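Local coordinates for protein signal peptidase I (Enterococcus faecalis, PDB 4ME8) that probably cleaves hydrophobic N-terminal signal or leader sequences from secreted proteins, as a serine endopeptidase of the S26 family, at residues V56-D60 / D61-I65; L70-D73 / Y74-S77; Q90-L94 / E95-A99. All coordinates share one frame; numbering follows the deposited sequence.

Following the chain from its N terminus, the three contacts come in series: each closes a short local loop before the next begins, and none nests in or crosses another. Contact 1 is the hairpin of strands 56-59 and 62-65, the middle pair of a four-stranded antiparallel sheet. Contact 2 follows strand 68-70, which borders strand 62-65, and is joined to the hairpin where Tyr58 OH meets Glu72 OE1. Contact 3 turns the chain out of strand 92-93, which borders strand 56-59 on the sheet's other margin; Tyr58 N bonds to Phe92 O there. Contacts 2 and 3 do not touch, their nearest atoms being about 9 Å apart; contact 1 touches both and so joins them.

Contact 1 of 3, residues V56-D60 / D61-I65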
loop_
_atom_site.group_PDB
_atom_site.type_symbol
_atom_site.label_atom_id
_atom_site.label_comp_id
_atom_site.label_asym_id
_atom_site.label_seq_id
_atom_site.Cartn_x
_atom_site.Cartn_y
_atom_site.Cartn_z
ATOM N N VAL A 56 3.107 -8.984 -2.456
ATOM C CA VAL A 56 2.860 -7.719 -3.141
ATOM C C VAL A 56 4.054 -7.371 -3.996
ATOM O O VAL A 56 5.189 -7.362 -3.518
ATOM C CB VAL A 56 2.617 -6.558 -2.154
ATOM C CG1 VAL A 56 2.459 -5.240 -2.913
ATOM C CG2 VAL A 56 1.391 -6.845 -1.292
ATOM N N GLU A 57 3.799 -7.093 -5.267
ATOM C CA GLU A 57 4.851 -6.694 -6.180
ATOM C C GLU A 57 4.377 -5.557 -7.077
ATOM O O GLU A 57 3.232 -5.533 -7.523
ATOM C CB GLU A 57 5.344 -7.889 -7.024
ATOM C CG GLU A 57 6.332 -7.495 -8.125
ATOM C CD GLU A 57 7.149 -8.654 -8.700
ATOM O OE1 GLU A 57 6.736 -9.831 -8.603
ATOM O OE2 GLU A 57 8.224 -8.379 -9.277
ATOM N N TYR A 58 5.274 -4.607 -7.311
ATOM C CA TYR A 58 5.129 -3.656 -8.397
ATOM C C TYR A 58 6.241 -3.917 -9.394
ATOM O O TYR A 58 7.408 -3.994 -9.019
ATOM C CB TYR A 58 5.207 -2.221 -7.885
ATOM C CG TYR A 58 3.860 -1.609 -7.629
ATOM C CD1 TYR A 58 3.181 -1.863 -6.451
ATOM C CD2 TYR A 58 3.256 -0.784 -8.574
ATOM C CE1 TYR A 58 1.944 -1.310 -6.213
ATOM C CE2 TYR A 58 2.017 -0.225 -8.342
ATOM C CZ TYR A 58 1.367 -0.499 -7.165
ATOM O OH TYR A 58 0.135 0.051 -6.911
ATOM N N ARG A 59 5.864 -4.089 -10.655
ATOM C CA ARG A 59 6.810 -4.215 -11.753
ATOM C C ARG A 59 6.236 -3.438 -12.938
ATOM O O ARG A 59 5.087 -3.665 -13.335
ATOM C CB ARG A 59 7.043 -5.691 -12.116
ATOM C CG ARG A 59 8.058 -5.903 -13.233
ATOM C CD ARG A 59 8.507 -7.356 -13.378
ATOM N NE ARG A 59 7.575 -8.181 -14.156
ATOM C CZ ARG A 59 6.665 -9.023 -13.652
ATOM N NH1 ARG A 59 6.516 -9.193 -12.338
ATOM N NH2 ARG A 59 5.884 -9.711 -14.481
ATOM N N ASP A 60 7.031 -2.512 -13.479
ATOM C CA ASP A 60 6.629 -1.662 -14.609
ATOM C C ASP A 60 5.346 -0.878 -14.327
ATOM O O ASP A 60 4.514 -0.667 -15.214
ATOM C CB ASP A 60 6.509 -2.491 -15.893
ATOM C CG ASP A 60 7.858 -2.966 -16.405
ATOM O OD1 ASP A 60 8.777 -2.127 -16.530
ATOM O OD2 ASP A 60 8.001 -4.174 -16.693
ATOM N N ASP A 61 5.214 -0.448 -13.072
ATOM C CA ASP A 61 4.120 0.404 -12.614
ATOM C C ASP A 61 2.771 -0.320 -12.473
ATOM O O ASP A 61 1.726 0.332 -12.356
ATOM C CB ASP A 61 3.974 1.631 -13.523
ATOM C CG ASP A 61 3.729 2.904 -12.746
ATOM O OD1 ASP A 61 4.130 2.964 -11.569
ATOM O OD2 ASP A 61 3.159 3.857 -13.316
ATOM N N THR A 62 2.802 -1.655 -12.453
ATOM C CA THR A 62 1.597 -2.464 -12.326
ATOM C C THR A 62 1.629 -3.217 -10.999
ATOM O O THR A 62 2.662 -3.767 -10.619
ATOM C CB THR A 62 1.475 -3.470 -13.489
ATOM O OG1 THR A 62 1.543 -2.775 -14.744
ATOM C CG2 THR A 62 0.166 -4.243 -13.405
ATOM N N LEU A 63 0.490 -3.220 -10.305
ATOM C CA LEU A 63 0.327 -3.933 -9.036
ATOM C C LEU A 63 0.062 -5.430 -9.236
ATOM O O LEU A 63 -0.871 -5.814 -9.936
ATOM C CB LEU A 63 -0.844 -3.341 -8.249
ATOM C CG LEU A 63 -1.294 -4.074 -6.984
ATOM C CD1 LEU A 63 -0.151 -4.222 -5.979
ATOM C CD2 LEU A 63 -2.482 -3.351 -6.361
ATOM N N TYR A 64 0.882 -6.251 -8.583
ATOM C CA TYR A 64 0.722 -7.694 -8.547
ATOM C C TYR A 64 0.498 -8.156 -7.096
ATOM O O TYR A 64 1.327 -7.906 -6.230
ATOM C CB TYR A 64 1.974 -8.368 -9.127
ATOM C CG TYR A 64 2.156 -8.162 -10.620
ATOM C CD1 TYR A 64 2.757 -7.011 -11.115
ATOM C CD2 TYR A 64 1.729 -9.121 -11.534
ATOM C CE1 TYR A 64 2.924 -6.815 -12.475
ATOM C CE2 TYR A 64 1.895 -8.937 -12.897
ATOM C CZ TYR A 64 2.495 -7.780 -13.360
ATOM O OH TYR A 64 2.659 -7.589 -14.702
ATOM N N ILE A 65 -0.638 -8.806 -6.846
ATOM C CA ILE A 65 -0.933 -9.440 -5.565
ATOM C C ILE A 65 -1.023 -10.936 -5.807
ATOM O O ILE A 65 -1.876 -11.389 -6.573
ATOM C CB ILE A 65 -2.277 -8.958 -4.990
ATOM C CG1 ILE A 65 -2.266 -7.444 -4.747
ATOM C CG2 ILE A 65 -2.610 -9.689 -3.694
ATOM C CD1 ILE A 65 -1.507 -7.000 -3.524
HETATM O O HOH W 1 4.100 -5.425 -15.406
#
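A beta hairpin with a two-residue loop, Asp60-Asp61, forms here: strands 56-59 and 62-65 run antiparallel, and a type I' turn from Arg59 to Thr62 reverses the chain. Both loop residues have positive phi angles, which aspartate tolerates better than most residues. Asp61 OD1 is held by Thr89 N, and Asp60 N by Asp91 OD1, both in the chain leading to strand 92-93. Glu57 and Tyr64 form a hydrogen-bonded pair, with Glu57 N to Tyr64 O at 2.8 Å and Tyr64 N to Glu57 O at 2.7 Å; Arg59 and Thr62 form the next, Arg59 N to Thr62 O and Thr62 N to Arg59 O both being 3.2 Å.

On the face carrying Glu57, Arg59 and Tyr64, the arginine bends at chi3 (82°) and lays its guanidinium over the Tyr64 ring. The planes are 22° apart, and Arg59 CZ stands 4.8 Å from the centroid of the Tyr64 ring in an off-centre cation-pi contact. Glu57 OE2 makes a long salt bridge with Arg59 NH1 at 3.6 Å, its carboxylate carbon lying in plane at the guanidinium edge. A water links Tyr64 OH to Arg59 O.

The face of Val56, Tyr58, Leu63 and Ile65 is buried and mostly apolar. Leu63 CB makes an off-centre CH-pi contact, 4.2 Å from the centroid of the Tyr58 ring, and Leu63 CD1 meets Tyr58 CE1. Val56 CG2 and Ile65 CD1 sit side by side at 3.7 Å. Tyr58 OH is satisfied by Glu72 and Arg117.

The chemistry thus divides the hairpin: aliphatics and a ring suit the buried face, charge and a water-bound phenol the more accessible one, where the tyrosine ring would probably stabilise the arginine's positive charge.

Contact 2 of 3, residues L70-D73 / Y74-S77; sequences LSED and YLAS
Glu72 and Tyr74 meet where the chain leaves strand 68-70, and the glutamate can be followed outward atom by atom. Its CB sits over one face of the Tyr74 ring, 4.0 Å from the centroid, a CH-pi contact. Glu72 CG lies beyond the ring, 3.3 Å from Tyr74 OH. Glu72 CD stands between Tyr74 OH (3.4 Å) and Leu75 CD1 (3.7 Å). At the tip Glu72 OE2 receives a weak hydrogen bond from Tyr74 OH at 2.6 Å, with the carboxylate plane 80° from that of the ring. OE2 also pairs with Arg117, and OE1 has Tyr58 as partner, which would be expected to favour the carboxylate anion.

Tyr74 CG is placed between its own backbone N and carbonyl carbon (chi1 59°), which folds the ring back beneath Glu72. Leu75 runs alongside the glutamate instead, with Leu75 CD1 3.6 Å from Glu72 OE2. A long side chain suits position 72: CB rests on the ring, CG passes the phenol oxygen, and the oxygens reach three polar partners.

Leu75 N bonds to Glu72 O at 2.9 Å, the donor lying above the carbonyl plane, and Ala76 N to Asp73 O weakly at 3.5 Å. These two overlapping i to i+3 turns resemble a short 3-10 turn but do not go on into a regular helix.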
loop_
_atom_site.group_PDB
_atom_site.type_symbol
_atom_site.label_atom_id
_atom_site.label_comp_id
_atom_site.label_asym_id
_atom_site.label_seq_id
_atom_site.Cartn_x
_atom_site.Cartn_y
_atom_site.Cartn_z
ATOM N N LEU A 70 -3.515 -6.257 -11.043
ATOM C CA LEU A 70 -4.702 -5.505 -10.640
ATOM C C LEU A 70 -4.607 -4.068 -11.121
ATOM O O LEU A 70 -3.599 -3.405 -10.894
ATOM C CB LEU A 70 -4.807 -5.498 -9.116
ATOM C CG LEU A 70 -5.147 -6.850 -8.479
ATOM C CD1 LEU A 70 -5.052 -6.778 -6.963
ATOM C CD2 LEU A 70 -6.537 -7.300 -8.921
ATOM N N SER A 71 -5.658 -3.572 -11.764
ATOM C CA SER A 71 -5.679 -2.171 -12.177
ATOM C C SER A 71 -5.886 -1.221 -10.991
ATOM O O SER A 71 -6.315 -1.630 -9.907
ATOM C CB SER A 71 -6.720 -1.925 -13.276
ATOM O OG SER A 71 -7.861 -2.737 -13.111
ATOM N N GLU A 72 -5.536 0.043 -11.207
ATOM C CA GLU A 72 -5.707 1.106 -10.222
ATOM C C GLU A 72 -6.190 2.366 -10.947
ATOM O O GLU A 72 -5.411 3.271 -11.236
ATOM C CB GLU A 72 -4.385 1.374 -9.490
ATOM C CG GLU A 72 -3.920 0.217 -8.605
ATOM C CD GLU A 72 -2.528 0.415 -8.029
ATOM O OE1 GLU A 72 -1.545 0.124 -8.744
ATOM O OE2 GLU A 72 -2.409 0.834 -6.851
ATOM N N ASP A 73 -7.485 2.410 -11.245
ATOM C CA ASP A 73 -8.073 3.517 -12.005
ATOM C C ASP A 73 -7.978 4.856 -11.276
ATOM O O ASP A 73 -8.048 5.914 -11.910
ATOM C CB ASP A 73 -9.530 3.201 -12.378
ATOM C CG ASP A 73 -9.646 2.311 -13.623
ATOM O OD1 ASP A 73 -8.616 2.055 -14.289
ATOM O OD2 ASP A 73 -10.775 1.874 -13.946
ATOM N N TYR A 74 -7.808 4.804 -9.959
ATOM C CA TYR A 74 -7.559 6.002 -9.147
ATOM C C TYR A 74 -6.156 6.616 -9.315
ATOM O O TYR A 74 -5.926 7.751 -8.891
ATOM C CB TYR A 74 -7.797 5.695 -7.661
ATOM C CG TYR A 74 -6.926 4.584 -7.103
ATOM C CD1 TYR A 74 -5.640 4.845 -6.619
ATOM C CD2 TYR A 74 -7.391 3.270 -7.054
ATOM C CE1 TYR A 74 -4.846 3.823 -6.113
ATOM C CE2 TYR A 74 -6.608 2.252 -6.543
ATOM C CZ TYR A 74 -5.338 2.527 -6.085
ATOM O OH TYR A 74 -4.579 1.497 -5.585
ATOM N N LEU A 75 -5.221 5.868 -9.899
ATOM C CA LEU A 75 -3.876 6.382 -10.189
ATOM C C LEU A 75 -3.713 6.940 -11.622
ATOM O O LEU A 75 -2.718 7.610 -11.930
ATOM C CB LEU A 75 -2.823 5.288 -9.950
ATOM C CG LEU A 75 -2.612 4.724 -8.538
ATOM C CD1 LEU A 75 -1.358 3.861 -8.519
ATOM C CD2 LEU A 75 -2.509 5.820 -7.480
ATOM N N ALA A 76 -4.683 6.664 -12.492
ATOM C CA ALA A 76 -4.556 6.996 -13.908
ATOM C C ALA A 76 -4.491 8.500 -14.122
ATOM O O ALA A 76 -3.732 8.983 -14.963
ATOM C CB ALA A 76 -5.712 6.400 -14.699
ATOM N N SER A 77 -5.288 9.231 -13.347
ATOM C CA SER A 77 -5.358 10.685 -13.455
ATOM C C SER A 77 -4.045 11.350 -13.033
ATOM O O SER A 77 -3.610 12.320 -13.646
ATOM C CB SER A 77 -6.514 11.214 -12.605
ATOM O OG SER A 77 -6.851 12.531 -12.985
#

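Contact 3 of 3, residues Q90-L94 / E95-A99. With EDO (1,2-ethanediol), chain C.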
loop_
_atom_site.group_PDB
_atom_site.type_symbol
_atom_site.label_atom_id
_atom_site.label_comp_id
_atom_site.label_asym_id
_atom_site.label_seq_id
_atom_site.Cartn_x
_atom_site.Cartn_y
_atom_site.Cartn_z
ATOM N N GLN A 90 7.875 2.785 -7.852
ATOM C CA GLN A 90 9.108 2.063 -8.177
ATOM C C GLN A 90 8.876 0.553 -8.105
ATOM O O GLN A 90 7.990 0.081 -7.374
ATOM C CB GLN A 90 10.287 2.499 -7.268
ATOM C CG GLN A 90 10.393 1.839 -5.884
ATOM C CD GLN A 90 9.572 2.542 -4.808
ATOM O OE1 GLN A 90 8.399 2.866 -5.018
ATOM N NE2 GLN A 90 10.183 2.775 -3.644
ATOM N N ASP A 91 9.657 -0.195 -8.880
ATOM C CA ASP A 91 9.653 -1.650 -8.786
ATOM C C ASP A 91 10.013 -2.092 -7.354
ATOM O O ASP A 91 10.968 -1.596 -6.754
ATOM C CB ASP A 91 10.643 -2.275 -9.784
ATOM C CG ASP A 91 10.254 -2.044 -11.251
ATOM O OD1 ASP A 91 9.094 -1.687 -11.542
ATOM O OD2 ASP A 91 11.125 -2.230 -12.123
ATOM N N PHE A 92 9.230 -3.009 -6.805
ATOM C CA PHE A 92 9.564 -3.632 -5.532
ATOM C C PHE A 92 8.764 -4.906 -5.328
ATOM O O PHE A 92 7.756 -5.126 -5.991
ATOM C CB PHE A 92 9.330 -2.672 -4.350
ATOM C CG PHE A 92 7.875 -2.332 -4.097
ATOM C CD1 PHE A 92 7.282 -1.246 -4.724
ATOM C CD2 PHE A 92 7.110 -3.081 -3.206
ATOM C CE1 PHE A 92 5.952 -0.925 -4.486
ATOM C CE2 PHE A 92 5.778 -2.771 -2.972
ATOM C CZ PHE A 92 5.201 -1.689 -3.611
ATOM N N THR A 93 9.274 -5.758 -4.447
ATOM C CA THR A 93 8.494 -6.778 -3.771
ATOM C C THR A 93 8.592 -6.505 -2.264
ATOM O O THR A 93 9.309 -5.601 -1.834
ATOM C CB THR A 93 9.006 -8.208 -4.067
ATOM O OG1 THR A 93 10.273 -8.412 -3.441
ATOM C CG2 THR A 93 9.134 -8.458 -5.564
ATOM N N LEU A 94 7.883 -7.290 -1.460
ATOM C CA LEU A 94 8.021 -7.199 -0.008
ATOM C C LEU A 94 9.411 -7.694 0.439
ATOM O O LEU A 94 9.830 -7.420 1.557
ATOM C CB LEU A 94 6.903 -7.974 0.711
ATOM C CG LEU A 94 5.437 -7.605 0.435
ATOM C CD1 LEU A 94 4.498 -8.545 1.182
ATOM C CD2 LEU A 94 5.154 -6.163 0.810
ATOM N N GLU A 95 10.114 -8.424 -0.428
ATOM C CA GLU A 95 11.510 -8.797 -0.162
ATOM C C GLU A 95 12.510 -7.689 -0.521
ATOM O O GLU A 95 13.582 -7.619 0.068
ATOM C CB GLU A 95 11.887 -10.070 -0.920
ATOM C CG GLU A 95 11.026 -11.282 -0.595
ATOM C CD GLU A 95 11.602 -12.562 -1.179
ATOM O OE1 GLU A 95 12.830 -12.794 -1.030
ATOM O OE2 GLU A 95 10.835 -13.333 -1.794
ATOM N N THR A 96 12.165 -6.848 -1.498
ATOM C CA THR A 96 13.036 -5.747 -1.959
ATOM C C THR A 96 13.090 -4.588 -0.961
ATOM O O THR A 96 14.077 -3.856 -0.907
ATOM C CB THR A 96 12.557 -5.202 -3.330
ATOM O OG1 THR A 96 12.908 -6.137 -4.357
ATOM C CG2 THR A 96 13.178 -3.844 -3.686
ATOM N N LEU A 97 12.026 -4.420 -0.185
ATOM C CA LEU A 97 11.904 -3.258 0.669
ATOM C C LEU A 97 12.600 -3.490 1.992
ATOM O O LEU A 97 12.299 -4.457 2.696
ATOM C CB LEU A 97 10.437 -2.926 0.911
ATOM C CG LEU A 97 9.605 -2.556 -0.313
ATOM C CD1 LEU A 97 8.131 -2.583 0.071
ATOM C CD2 LEU A 97 10.011 -1.197 -0.866
ATOM N N GLU A 98 13.542 -2.597 2.294
ATOM C CA GLU A 98 14.212 -2.520 3.589
ATOM C C GLU A 98 13.176 -2.535 4.720
ATOM O O GLU A 98 13.325 -3.260 5.697
ATOM C CB GLU A 98 15.074 -1.237 3.625
ATOM C CG GLU A 98 15.786 -0.913 4.938
ATOM C CD GLU A 98 16.738 0.293 4.844
ATOM O OE1 GLU A 98 16.581 1.146 3.940
ATOM O OE2 GLU A 98 17.654 0.396 5.692
ATOM N N ALA A 99 12.107 -1.762 4.560
ATOM C CA ALA A 99 11.074 -1.655 5.590
ATOM C C ALA A 99 10.217 -2.928 5.834
ATOM O O ALA A 99 9.556 -3.027 6.876
ATOM C CB ALA A 99 10.174 -0.463 5.289
HETATM C C1 EDO C . 13.253 0.783 0.078
HETATM O O1 EDO C . 12.887 1.656 -1.008
HETATM C C2 EDO C . 13.002 1.455 1.430
HETATM O O2 EDO C . 12.285 0.582 2.325
#
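This local contact is an ST motif built on Thr93, where strand 92-93 at the margin of the four-stranded sheet ends and the chain bends into the loop before strand 109-113. Thr93 makes the turn: Thr93 OG1 accepts Thr96 N at 3.1 Å and, more weakly, Glu95 N at 3.0 Å. The hydroxyl can do so because OG1 lies between the backbone N and carbonyl carbon of its own residue (chi1 70°), turned back toward the following amides. Thr93 O is a second acceptor, weakly bonded to Thr96 N and to Leu97 N, so that Thr96 N divides its bond between the two oxygens. A threonine fits well, its hydroxyl accepting bonds from the amides of Glu95 and Thr96.

Apolar contact backs up the turn. Leu97 crosses the Phe92 ring at a slant, and Thr96 CG2 rests near Phe92 CB at 4.1 Å. Phe92 and Leu97, both buried, suit the interior side of the turn: Phe92 also meets the Tyr58 ring, and Leu97 packs on Phe111. Beyond, 1,2-ethanediol, probably from the crystallisation liquor, takes a hydrogen bond at O2 from Ala99 N at 3.2 Å. Within the apolar cluster, Leu97 CD1 comes to 3.5 Å from Phe92 CD2.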